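5-formyl-3-hydroxy-2-methylpyridine 4-carboxylate 5-dehydrogenase (Mesorhizobium japonicum MAFF 303099, PDB 4OM8) catalyses the NAD(+)-dependent oxidation of the vitamin B6 breakdown intermediate FHMPC to 5-hydroxy-6-methylpyridine-3,4-dicarboxylate, and can also reduce FHMPC with NADH to 4-pyridoxic acid. Local coordinates at residues Ile5-Leu10 with Ala19-Gly24; Pro15-Arg20 with Leu82-Val87; Ser43-Ala48 with Gly65-Thr70. All coordinates share one frame; numbering follows the deposited sequence.

Interaction 1. Residues Ile5-Leu10 with Ala19-Gly24. With NAD (nicotinamide-adenine-dinucleotide), chain C.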
loop_
_atom_site.group_PDB
_atom_site.type_symbol
_atom_site.label_atom_id
_atom_site.label_comp_id
_atom_site.label_asym_id
_atom_site.label_seq_id
_atom_site.Cartn_x
_atom_site.Cartn_y
_atom_site.Cartn_z
ATOM N N ILE A 5 15.473 1.706 29.359
ATOM C CA ILE A 5 14.091 1.666 28.923
ATOM C C ILE A 5 13.335 0.583 29.679
ATOM O O ILE A 5 13.844 -0.523 29.881
ATOM C CB ILE A 5 14.007 1.412 27.410
ATOM C CG1 ILE A 5 14.724 2.550 26.669
ATOM C CG2 ILE A 5 12.536 1.272 26.971
ATOM C CD1 ILE A 5 14.766 2.393 25.156
ATOM N N ALA A 6 12.130 0.916 30.122
ATOM C CA ALA A 6 11.201 -0.075 30.651
ATOM C C ALA A 6 10.044 -0.200 29.676
ATOM O O ALA A 6 9.547 0.806 29.180
ATOM C CB ALA A 6 10.687 0.319 32.036
ATOM N N ILE A 7 9.627 -1.431 29.413
ATOM C CA ILE A 7 8.413 -1.707 28.654
ATOM C C ILE A 7 7.371 -2.349 29.566
ATOM O O ILE A 7 7.657 -3.336 30.258
ATOM C CB ILE A 7 8.696 -2.617 27.434
ATOM C CG1 ILE A 7 9.650 -1.905 26.472
ATOM C CG2 ILE A 7 7.391 -2.980 26.732
ATOM C CD1 ILE A 7 10.232 -2.775 25.390
ATOM N N ILE A 8 6.169 -1.767 29.573
ATOM C CA ILE A 8 5.048 -2.291 30.356
ATOM C C ILE A 8 4.019 -2.905 29.420
ATOM O O ILE A 8 3.303 -2.190 28.704
ATOM C CB ILE A 8 4.387 -1.187 31.196
ATOM C CG1 ILE A 8 5.445 -0.401 31.977
ATOM C CG2 ILE A 8 3.283 -1.768 32.085
ATOM C CD1 ILE A 8 6.338 -1.253 32.888
ATOM N N GLY A 9 3.977 -4.235 29.392
ATOM C CA GLY A 9 3.047 -4.956 28.532
ATOM C C GLY A 9 3.820 -5.712 27.481
ATOM O O GLY A 9 4.536 -5.108 26.670
ATOM N N LEU A 10 3.683 -7.040 27.506
ATOM C CA LEU A 10 4.460 -7.932 26.643
ATOM C C LEU A 10 3.615 -8.856 25.782
ATOM O O LEU A 10 3.928 -10.043 25.649
ATOM C CB LEU A 10 5.400 -8.795 27.483
ATOM C CG LEU A 10 6.646 -8.142 28.070
ATOM C CD1 LEU A 10 7.336 -9.121 29.018
ATOM C CD2 LEU A 10 7.582 -7.736 26.945
ATOM N N ALA A 19 13.471 -6.523 21.883
ATOM C CA ALA A 19 14.633 -6.994 21.137
ATOM C C ALA A 19 15.228 -5.883 20.265
ATOM O O ALA A 19 16.444 -5.709 20.213
ATOM C CB ALA A 19 14.256 -8.190 20.289
ATOM N N ARG A 20 14.368 -5.117 19.593
ATOM C CA ARG A 20 14.860 -4.120 18.653
ATOM C C ARG A 20 15.539 -2.979 19.380
ATOM O O ARG A 20 16.551 -2.455 18.914
ATOM C CB ARG A 20 13.725 -3.568 17.781
ATOM C CG ARG A 20 14.199 -2.529 16.766
ATOM C CD ARG A 20 15.220 -3.150 15.840
ATOM N NE ARG A 20 15.800 -2.222 14.870
ATOM C CZ ARG A 20 16.874 -1.474 15.104
ATOM N NH1 ARG A 20 17.476 -1.510 16.294
ATOM N NH2 ARG A 20 17.354 -0.688 14.146
ATOM N N LEU A 21 14.968 -2.573 20.513
ATOM C CA LEU A 21 15.581 -1.518 21.300
ATOM C C LEU A 21 16.922 -1.966 21.880
ATOM O O LEU A 21 17.890 -1.208 21.854
ATOM C CB LEU A 21 14.635 -1.082 22.423
ATOM C CG LEU A 21 13.396 -0.335 21.918
ATOM C CD1 LEU A 21 12.372 -0.181 23.045
ATOM C CD2 LEU A 21 13.777 1.040 21.370
ATOM N N ALA A 22 16.991 -3.189 22.386
ATOM C CA ALA A 22 18.257 -3.686 22.915
ATOM C C ALA A 22 19.319 -3.788 21.831
ATOM O O ALA A 22 20.498 -3.552 22.086
ATOM C CB ALA A 22 18.063 -5.031 23.574
ATOM N N ARG A 23 18.901 -4.149 20.622
ATOM C CA ARG A 23 19.844 -4.273 19.512
ATOM C C ARG A 23 20.458 -2.905 19.183
ATOM O O ARG A 23 21.550 -2.817 18.626
ATOM C CB ARG A 23 19.134 -4.872 18.289
ATOM C CG ARG A 23 20.046 -5.247 17.114
ATOM C CD ARG A 23 21.013 -6.357 17.485
ATOM N NE ARG A 23 20.330 -7.609 17.804
ATOM C CZ ARG A 23 20.266 -8.654 16.979
ATOM N NH1 ARG A 23 20.829 -8.586 15.783
ATOM N NH2 ARG A 23 19.627 -9.757 17.350
ATOM N N GLY A 24 19.753 -1.833 19.539
ATOM C CA GLY A 24 20.270 -0.486 19.368
ATOM C C GLY A 24 21.224 -0.052 20.474
ATOM O O GLY A 24 21.751 1.056 20.439
HETATM P PA NAD C . -1.940 -7.416 23.648
HETATM O O1A NAD C . -3.367 -7.596 24.136
HETATM O O2A NAD C . -1.316 -8.431 22.702
HETATM O O5B NAD C . -0.994 -7.301 24.945
HETATM C C5B NAD C . -1.352 -6.512 26.080
HETATM C C4B NAD C . -0.509 -6.985 27.254
HETATM O O4B NAD C . -0.664 -6.079 28.348
HETATM C C3B NAD C . -0.955 -8.366 27.735
HETATM O O3B NAD C . 0.154 -9.275 27.731
HETATM C C2B NAD C . -1.480 -8.107 29.141
HETATM O O2B NAD C . -1.278 -9.190 30.063
HETATM C C1B NAD C . -0.687 -6.878 29.540
HETATM N N9A NAD C . -1.251 -6.073 30.637
HETATM C C8A NAD C . -2.544 -5.841 30.919
HETATM N N7A NAD C . -2.660 -5.024 31.996
HETATM C C5A NAD C . -1.419 -4.719 32.411
HETATM C C6A NAD C . -0.820 -3.911 33.488
HETATM N N6A NAD C . -1.591 -3.231 34.372
HETATM N N1A NAD C . 0.528 -3.870 33.564
HETATM C C2A NAD C . 1.312 -4.539 32.701
HETATM N N3A NAD C . 0.834 -5.294 31.699
HETATM C C4A NAD C . -0.498 -5.419 31.515
HETATM O O3 NAD C . -1.841 -5.911 23.078
HETATM P PN NAD C . -0.893 -5.393 21.884
HETATM O O1N NAD C . -1.488 -5.807 20.551
HETATM O O2N NAD C . 0.563 -5.699 22.152
HETATM O O5D NAD C . -1.090 -3.807 22.007
HETATM C C5D NAD C . -0.643 -3.078 23.158
HETATM C C4D NAD C . -0.839 -1.594 22.867
HETATM O O4D NAD C . -0.159 -1.300 21.650
HETATM C C3D NAD C . -2.296 -1.230 22.631
HETATM O O3D NAD C . -2.463 0.129 23.046
HETATM C C2D NAD C . -2.453 -1.291 21.124
HETATM O O2D NAD C . -3.464 -0.395 20.648
HETATM C C1D NAD C . -1.082 -0.833 20.657
HETATM N N1N NAD C . -0.676 -1.330 19.333
HETATM C C2N NAD C . -1.059 -2.534 18.860
HETATM C C3N NAD C . -0.622 -2.960 17.603
HETATM C C7N NAD C . -1.041 -4.275 16.998
HETATM O O7N NAD C . -1.344 -5.236 17.690
HETATM N N7N NAD C . -1.087 -4.338 15.669
HETATM C C4N NAD C . 0.210 -2.141 16.849
HETATM C C5N NAD C . 0.596 -0.914 17.370
HETATM C C6N NAD C . 0.142 -0.539 18.626
#

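Interaction 2. Residues Pro15-Arg20 with Leu82-Val87. With NAD (nicotinamide-adenine-dinucleotide), chain C.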
loop_
_atom_site.group_PDB
_atom_site.type_symbol
_atom_site.label_atom_id
_atom_site.label_comp_id
_atom_site.label_asym_id
_atom_site.label_seq_id
_atom_site.Cartn_x
_atom_site.Cartn_y
_atom_site.Cartn_z
ATOM N N PRO A 15 7.686 -8.239 22.801
ATOM C CA PRO A 15 8.970 -8.924 22.634
ATOM C C PRO A 15 9.824 -8.372 21.499
ATOM O O PRO A 15 11.023 -8.193 21.687
ATOM C CB PRO A 15 8.552 -10.364 22.344
ATOM C CG PRO A 15 7.266 -10.501 23.064
ATOM C CD PRO A 15 6.570 -9.197 22.873
ATOM N N GLY A 16 9.228 -8.111 20.342
ATOM C CA GLY A 16 9.995 -7.568 19.234
ATOM C C GLY A 16 10.479 -6.153 19.501
ATOM O O GLY A 16 11.575 -5.761 19.083
ATOM N N MET A 17 9.646 -5.377 20.188
ATOM C CA MET A 17 10.013 -4.028 20.595
ATOM C C MET A 17 11.240 -4.061 21.516
ATOM O O MET A 17 12.200 -3.289 21.340
ATOM C CB MET A 17 8.840 -3.361 21.305
ATOM C CG MET A 17 9.083 -1.902 21.607
ATOM S SD MET A 17 7.801 -1.196 22.669
ATOM C CE MET A 17 6.357 -1.332 21.608
ATOM N N ALA A 18 11.193 -4.957 22.498
ATOM C CA ALA A 18 12.297 -5.095 23.447
ATOM C C ALA A 18 13.576 -5.510 22.728
ATOM O O ALA A 18 14.640 -4.909 22.923
ATOM C CB ALA A 18 11.942 -6.110 24.539
ATOM N N ALA A 19 13.471 -6.523 21.883
ATOM C CA ALA A 19 14.633 -6.994 21.137
ATOM C C ALA A 19 15.228 -5.883 20.265
ATOM O O ALA A 19 16.444 -5.709 20.213
ATOM C CB ALA A 19 14.256 -8.190 20.289
ATOM N N ARG A 20 14.368 -5.117 19.593
ATOM C CA ARG A 20 14.860 -4.120 18.653
ATOM C C ARG A 20 15.539 -2.979 19.380
ATOM O O ARG A 20 16.551 -2.455 18.914
ATOM C CB ARG A 20 13.725 -3.568 17.781
ATOM C CG ARG A 20 14.199 -2.529 16.766
ATOM C CD ARG A 20 15.220 -3.150 15.840
ATOM N NE ARG A 20 15.800 -2.222 14.870
ATOM C CZ ARG A 20 16.874 -1.474 15.104
ATOM N NH1 ARG A 20 17.476 -1.510 16.294
ATOM N NH2 ARG A 20 17.354 -0.688 14.146
ATOM N N LEU A 82 13.086 6.143 29.953
ATOM C CA LEU A 82 11.916 6.061 29.087
ATOM C C LEU A 82 11.121 4.855 29.529
ATOM O O LEU A 82 11.692 3.769 29.676
ATOM C CB LEU A 82 12.320 5.936 27.611
ATOM C CG LEU A 82 11.231 5.519 26.613
ATOM C CD1 LEU A 82 10.179 6.605 26.478
ATOM C CD2 LEU A 82 11.833 5.191 25.242
ATOM N N VAL A 83 9.831 5.056 29.795
ATOM C CA VAL A 83 8.911 3.944 30.001
ATOM C C VAL A 83 7.964 3.923 28.822
ATOM O O VAL A 83 7.309 4.921 28.534
ATOM C CB VAL A 83 8.104 4.063 31.303
ATOM C CG1 VAL A 83 7.141 2.874 31.449
ATOM C CG2 VAL A 83 9.033 4.182 32.514
ATOM N N ILE A 84 7.907 2.793 28.133
ATOM C CA ILE A 84 6.966 2.614 27.040
ATOM C C ILE A 84 5.799 1.802 27.571
ATOM O O ILE A 84 5.949 0.615 27.895
ATOM C CB ILE A 84 7.606 1.906 25.836
ATOM C CG1 ILE A 84 8.789 2.726 25.309
ATOM C CG2 ILE A 84 6.567 1.682 24.730
ATOM C CD1 ILE A 84 9.571 2.011 24.239
ATOM N N GLU A 85 4.653 2.457 27.701
ATOM C CA GLU A 85 3.438 1.777 28.117
ATOM C C GLU A 85 2.827 1.093 26.901
ATOM O O GLU A 85 2.600 1.728 25.848
ATOM C CB GLU A 85 2.455 2.762 28.756
ATOM C CG GLU A 85 1.063 2.180 28.957
ATOM C CD GLU A 85 0.192 2.382 27.743
ATOM O OE1 GLU A 85 0.017 3.548 27.338
ATOM O OE2 GLU A 85 -0.314 1.385 27.192
ATOM N N ASN A 86 2.561 -0.202 27.055
ATOM C CA ASN A 86 2.171 -1.067 25.951
ATOM C C ASN A 86 1.110 -2.072 26.411
ATOM O O ASN A 86 1.201 -3.262 26.121
ATOM C CB ASN A 86 3.428 -1.781 25.423
ATOM C CG ASN A 86 3.189 -2.548 24.136
ATOM O OD1 ASN A 86 2.575 -2.048 23.189
ATOM N ND2 ASN A 86 3.680 -3.780 24.102
ATOM N N VAL A 87 0.116 -1.580 27.148
ATOM C CA VAL A 87 -0.916 -2.432 27.743
ATOM C C VAL A 87 -2.183 -2.334 26.868
ATOM O O VAL A 87 -2.160 -1.644 25.853
ATOM C CB VAL A 87 -1.167 -2.036 29.234
ATOM C CG1 VAL A 87 0.146 -2.120 30.031
ATOM C CG2 VAL A 87 -1.841 -0.663 29.352
HETATM P PA NAD C . -1.940 -7.416 23.648
HETATM O O1A NAD C . -3.367 -7.596 24.136
HETATM O O2A NAD C . -1.316 -8.431 22.702
HETATM O O5B NAD C . -0.994 -7.301 24.945
HETATM C C5B NAD C . -1.352 -6.512 26.080
HETATM C C4B NAD C . -0.509 -6.985 27.254
HETATM O O4B NAD C . -0.664 -6.079 28.348
HETATM C C3B NAD C . -0.955 -8.366 27.735
HETATM O O3B NAD C . 0.154 -9.275 27.731
HETATM C C2B NAD C . -1.480 -8.107 29.141
HETATM O O2B NAD C . -1.278 -9.190 30.063
HETATM C C1B NAD C . -0.687 -6.878 29.540
HETATM N N9A NAD C . -1.251 -6.073 30.637
HETATM C C8A NAD C . -2.544 -5.841 30.919
HETATM N N7A NAD C . -2.660 -5.024 31.996
HETATM C C5A NAD C . -1.419 -4.719 32.411
HETATM C C6A NAD C . -0.820 -3.911 33.488
HETATM N N6A NAD C . -1.591 -3.231 34.372
HETATM N N1A NAD C . 0.528 -3.870 33.564
HETATM C C2A NAD C . 1.312 -4.539 32.701
HETATM N N3A NAD C . 0.834 -5.294 31.699
HETATM C C4A NAD C . -0.498 -5.419 31.515
HETATM O O3 NAD C . -1.841 -5.911 23.078
HETATM P PN NAD C . -0.893 -5.393 21.884
HETATM O O1N NAD C . -1.488 -5.807 20.551
HETATM O O2N NAD C . 0.563 -5.699 22.152
HETATM O O5D NAD C . -1.090 -3.807 22.007
HETATM C C5D NAD C . -0.643 -3.078 23.158
HETATM C C4D NAD C . -0.839 -1.594 22.867
HETATM O O4D NAD C . -0.159 -1.300 21.650
HETATM C C3D NAD C . -2.296 -1.230 22.631
HETATM O O3D NAD C . -2.463 0.129 23.046
HETATM C C2D NAD C . -2.453 -1.291 21.124
HETATM O O2D NAD C . -3.464 -0.395 20.648
HETATM C C1D NAD C . -1.082 -0.833 20.657
HETATM N N1N NAD C . -0.676 -1.330 19.333
HETATM C C2N NAD C . -1.059 -2.534 18.860
HETATM C C3N NAD C . -0.622 -2.960 17.603
HETATM C C7N NAD C . -1.041 -4.275 16.998
HETATM O O7N NAD C . -1.344 -5.236 17.690
HETATM N N7N NAD C . -1.087 -4.338 15.669
HETATM C C4N NAD C . 0.210 -2.141 16.849
HETATM C C5N NAD C . 0.596 -0.914 17.370
HETATM C C6N NAD C . 0.142 -0.539 18.626
#

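Interaction 3. Residues Ser43-Ala48 with Gly65-Thr70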
loop_
_atom_site.group_PDB
_atom_site.type_symbol
_atom_site.label_atom_id
_atom_site.label_comp_id
_atom_site.label_asym_id
_atom_site.label_seq_id
_atom_site.Cartn_x
_atom_site.Cartn_y
_atom_site.Cartn_z
ATOM N N SER A 43 9.702 -17.056 24.096
ATOM C CA SER A 43 9.810 -17.678 22.784
ATOM C C SER A 43 9.695 -16.624 21.682
ATOM O O SER A 43 10.365 -16.711 20.655
ATOM C CB SER A 43 8.741 -18.761 22.604
ATOM O OG SER A 43 7.512 -18.387 23.205
ATOM N N MET A 44 8.847 -15.625 21.895
ATOM C CA MET A 44 8.708 -14.561 20.914
ATOM C C MET A 44 10.004 -13.760 20.797
ATOM O O MET A 44 10.371 -13.321 19.707
ATOM C CB MET A 44 7.545 -13.646 21.279
ATOM C CG MET A 44 6.192 -14.335 21.235
ATOM S SD MET A 44 4.911 -13.324 21.987
ATOM C CE MET A 44 4.689 -12.070 20.729
ATOM N N LEU A 45 10.702 -13.592 21.921
ATOM C CA LEU A 45 11.964 -12.847 21.956
ATOM C C LEU A 45 13.105 -13.530 21.174
ATOM O O LEU A 45 13.852 -12.872 20.441
ATOM C CB LEU A 45 12.394 -12.619 23.414
ATOM C CG LEU A 45 13.686 -11.832 23.618
ATOM C CD1 LEU A 45 13.520 -10.427 23.065
ATOM C CD2 LEU A 45 14.032 -11.787 25.090
ATOM N N SER A 46 13.245 -14.845 21.321
ATOM C CA SER A 46 14.330 -15.567 20.658
ATOM C C SER A 46 14.165 -15.579 19.133
ATOM O O SER A 46 15.139 -15.444 18.390
ATOM C CB SER A 46 14.423 -16.998 21.192
ATOM O OG SER A 46 13.188 -17.675 21.049
ATOM N N VAL A 47 12.923 -15.718 18.686
ATOM C CA VAL A 47 12.625 -15.658 17.266
ATOM C C VAL A 47 12.938 -14.257 16.748
ATOM O O VAL A 47 13.529 -14.093 15.677
ATOM C CB VAL A 47 11.162 -16.025 16.986
ATOM C CG1 VAL A 47 10.839 -15.839 15.501
ATOM C CG2 VAL A 47 10.904 -17.465 17.400
ATOM N N ALA A 48 12.587 -13.246 17.534
ATOM C CA ALA A 48 12.822 -11.866 17.122
ATOM C C ALA A 48 14.314 -11.555 16.969
ATOM O O ALA A 48 14.707 -10.838 16.048
ATOM C CB ALA A 48 12.170 -10.900 18.121
ATOM N N GLY A 65 22.648 -2.893 25.846
ATOM C CA GLY A 65 22.106 -3.756 24.805
ATOM C C GLY A 65 21.557 -5.094 25.257
ATOM O O GLY A 65 21.802 -6.113 24.615
ATOM N N THR A 66 20.796 -5.102 26.345
ATOM C CA THR A 66 20.222 -6.332 26.868
ATOM C C THR A 66 18.720 -6.232 27.084
ATOM O O THR A 66 18.160 -5.134 27.191
ATOM C CB THR A 66 20.849 -6.730 28.206
ATOM O OG1 THR A 66 20.640 -5.677 29.154
ATOM C CG2 THR A 66 22.352 -7.000 28.053
ATOM N N VAL A 67 18.077 -7.396 27.151
ATOM C CA VAL A 67 16.666 -7.512 27.505
ATOM C C VAL A 67 16.522 -8.416 28.718
ATOM O O VAL A 67 17.118 -9.496 28.764
ATOM C CB VAL A 67 15.822 -8.110 26.358
ATOM C CG1 VAL A 67 14.356 -8.251 26.784
ATOM C CG2 VAL A 67 15.930 -7.277 25.105
ATOM N N ARG A 68 15.732 -7.974 29.697
ATOM C CA ARG A 68 15.362 -8.796 30.846
ATOM C C ARG A 68 13.877 -8.648 31.130
ATOM O O ARG A 68 13.348 -7.541 31.066
ATOM C CB ARG A 68 16.176 -8.398 32.084
ATOM C CG ARG A 68 15.810 -9.168 33.339
ATOM C CD ARG A 68 16.795 -8.894 34.472
ATOM N NE ARG A 68 16.815 -7.509 34.956
ATOM C CZ ARG A 68 15.985 -7.045 35.893
ATOM N NH1 ARG A 68 15.055 -7.842 36.406
ATOM N NH2 ARG A 68 16.070 -5.786 36.304
ATOM N N PHE A 69 13.214 -9.761 31.433
ATOM C CA PHE A 69 11.813 -9.760 31.836
ATOM C C PHE A 69 11.703 -9.894 33.353
ATOM O O PHE A 69 12.452 -10.649 33.981
ATOM C CB PHE A 69 11.032 -10.911 31.178
ATOM C CG PHE A 69 10.924 -10.814 29.679
ATOM C CD1 PHE A 69 11.113 -9.612 29.024
ATOM C CD2 PHE A 69 10.610 -11.935 28.932
ATOM C CE1 PHE A 69 11.007 -9.527 27.655
ATOM C CE2 PHE A 69 10.504 -11.859 27.553
ATOM C CZ PHE A 69 10.708 -10.652 26.917
ATOM N N THR A 70 10.736 -9.195 33.932
ATOM C CA THR A 70 10.512 -9.259 35.372
ATOM C C THR A 70 9.017 -9.208 35.698
ATOM O O THR A 70 8.212 -8.680 34.912
ATOM C CB THR A 70 11.255 -8.118 36.112
ATOM O OG1 THR A 70 11.087 -8.268 37.528
ATOM C CG2 THR A 70 10.731 -6.744 35.682
#

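Interaction 1. Residues Ile5-Leu10 with Ala19-Gly24
Ile5 meets Leu21 with the end of its longer branch: CD1 of Ile5 lies 4.1 Å from CD1 of Leu21, the two side chains crossing at about a right angle. CG1 of Ile5 stands anti to the carbonyl carbon (chi1 -60°) and chi2 is extended, which carries CD1 out from the strand to the helix. Two residues on, Ile7 repeats this shape on the same face of the strand, and its CD1 sits 4.1 Å from the same CD1 of Leu21, approached at a slant. One leucine methyl is thus shared by two isoleucine tips, while CD2 of Leu21, within the two segments, meets CD1 of Ile5 but not Ile7. Ile8, whose side chain leaves the other face of the strand, has its CG2 3.5 Å from C2A of the NAD adenine. At Gly9 the strand gives way to a loop consistent with the GxGxxG pattern of Rossmann-type NAD-binding proteins, with a positive phi (114°) that glycine takes up easily. The backbone of Leu10 comes near O3B of the adenosine ribose, and its N is hydrogen-bonded to Asp32, which also binds NAD. Branched, apolar side chains suit this buried seam inside the beta-alpha-beta unit of strand 4-8, helix 14-23 and strand 27-31. No hydrogen bond crosses it; its cohesion is therefore dispersion and the hydrophobic effect, with the polar work left to the NAD-binding loop beyond.

Interaction 2. Residues Pro15-Arg20 with Leu82-Val87
Helix 14-23 passes over strand 82-85 with its backbone well clear, the nearest CA atoms, those of Met17 and Ile84, being 9.7 Å apart, so side chains must bridge the gap. From the helix, Met17 does all of this. With CG anti to the backbone N (chi1 -173°) and chi2 extended, the chain reaches SD without a kink and bends only at chi3. SD of Met17 rests 3.7 Å from CG2 of Ile84 and 4.0 Å from its CD1, both branches of the isoleucine being used. The bend sends CE of Met17 along to the side-chain amide of Asn86, a loose contact approached from the opposite direction. A long, unbranched thioether suits this reach, and a beta-branched isoleucine suits the strand beneath it. Past the strand, Glu85 ties down the loop: its OE2 accepts the N-H of Val87, N to OE2 3.0 Å, through its anti lone pair, and is also salt-bridged to Lys94, whose NZ hydrogen-bonds NAD. Val87 in turn sets CG1 3.7 Å from N3A of the adenine. Parallel strands with NAD bound at their C-terminal ends, 82-85 lying next to 4-8 in the order 3-2-1-4-5-6, are typical of the Rossmann fold.

Interaction 3. Residues Ser43-Ala48 with Gly65-Thr70
The Phe69 ring meets Leu45 at its far end, where CZ of Phe69 lies 4.0 Å from CD2 of Leu45. That methyl comes in obliquely, neither squarely over the ring nor squarely at its rim, and the two side chains pass one another head-on but offset. The same CD2 of Leu45 also touches Val67, whose CG1 is 3.9 Å away; here the leucine and valine methyls meet end to end. CG of Leu45 is anti to the backbone N (chi1 -179°) and CD2 continues the extended course, anti to CA, which lets this one methyl stand against both strand residues. Val67 and Phe69 are two apart, hence on one face of the strand, whereas Arg68 between them points the other way and forms a salt bridge with Asp75. Each residue type fits its place: a beta-branched valine is at ease in an extended backbone, the phenylalanine offers a broad apolar surface, and the leucine is long enough to span the gap, the CA atoms of Leu45 and Val67 being 9.0 Å apart. All three are partly exposed, making the seam apolar but shallow. It packs helix 35-54 on strand 66-70 within the beta-alpha-beta unit that starts at strand 27-31. Strand 66-70 is outermost on its side of the sheet within the chain, bonded along its backbone to strand 27-31. Helix 14-23 flanks the seam, with Ala19 against Leu45 and Ala18 and Ala22 against Val67, while Ile38, Ala41 and Arg42 of helix 35-54 pack on Phe69.

Overall arrangement
From the N terminus, interaction 1 closes first, a short loop that folds helix 14-23 back on strand 4-8. Interaction 2 starts on that helix, sharing Ala19 and Arg20 with interaction 1, and closes a far longer loop at strand 82-85, beside strand 4-8 in the sheet. Interaction 3 is nested within this loop and joins helix 35-54 to strand 66-70. Thus interactions 1 and 3 each lie in one of two successive beta-alpha-beta units, and interaction 2 ties helix 14-23 to the strand that follows both. Interactions 1 and 2 also border NAD, whereas interaction 3 lies farther out, packed against the helix that the other two use.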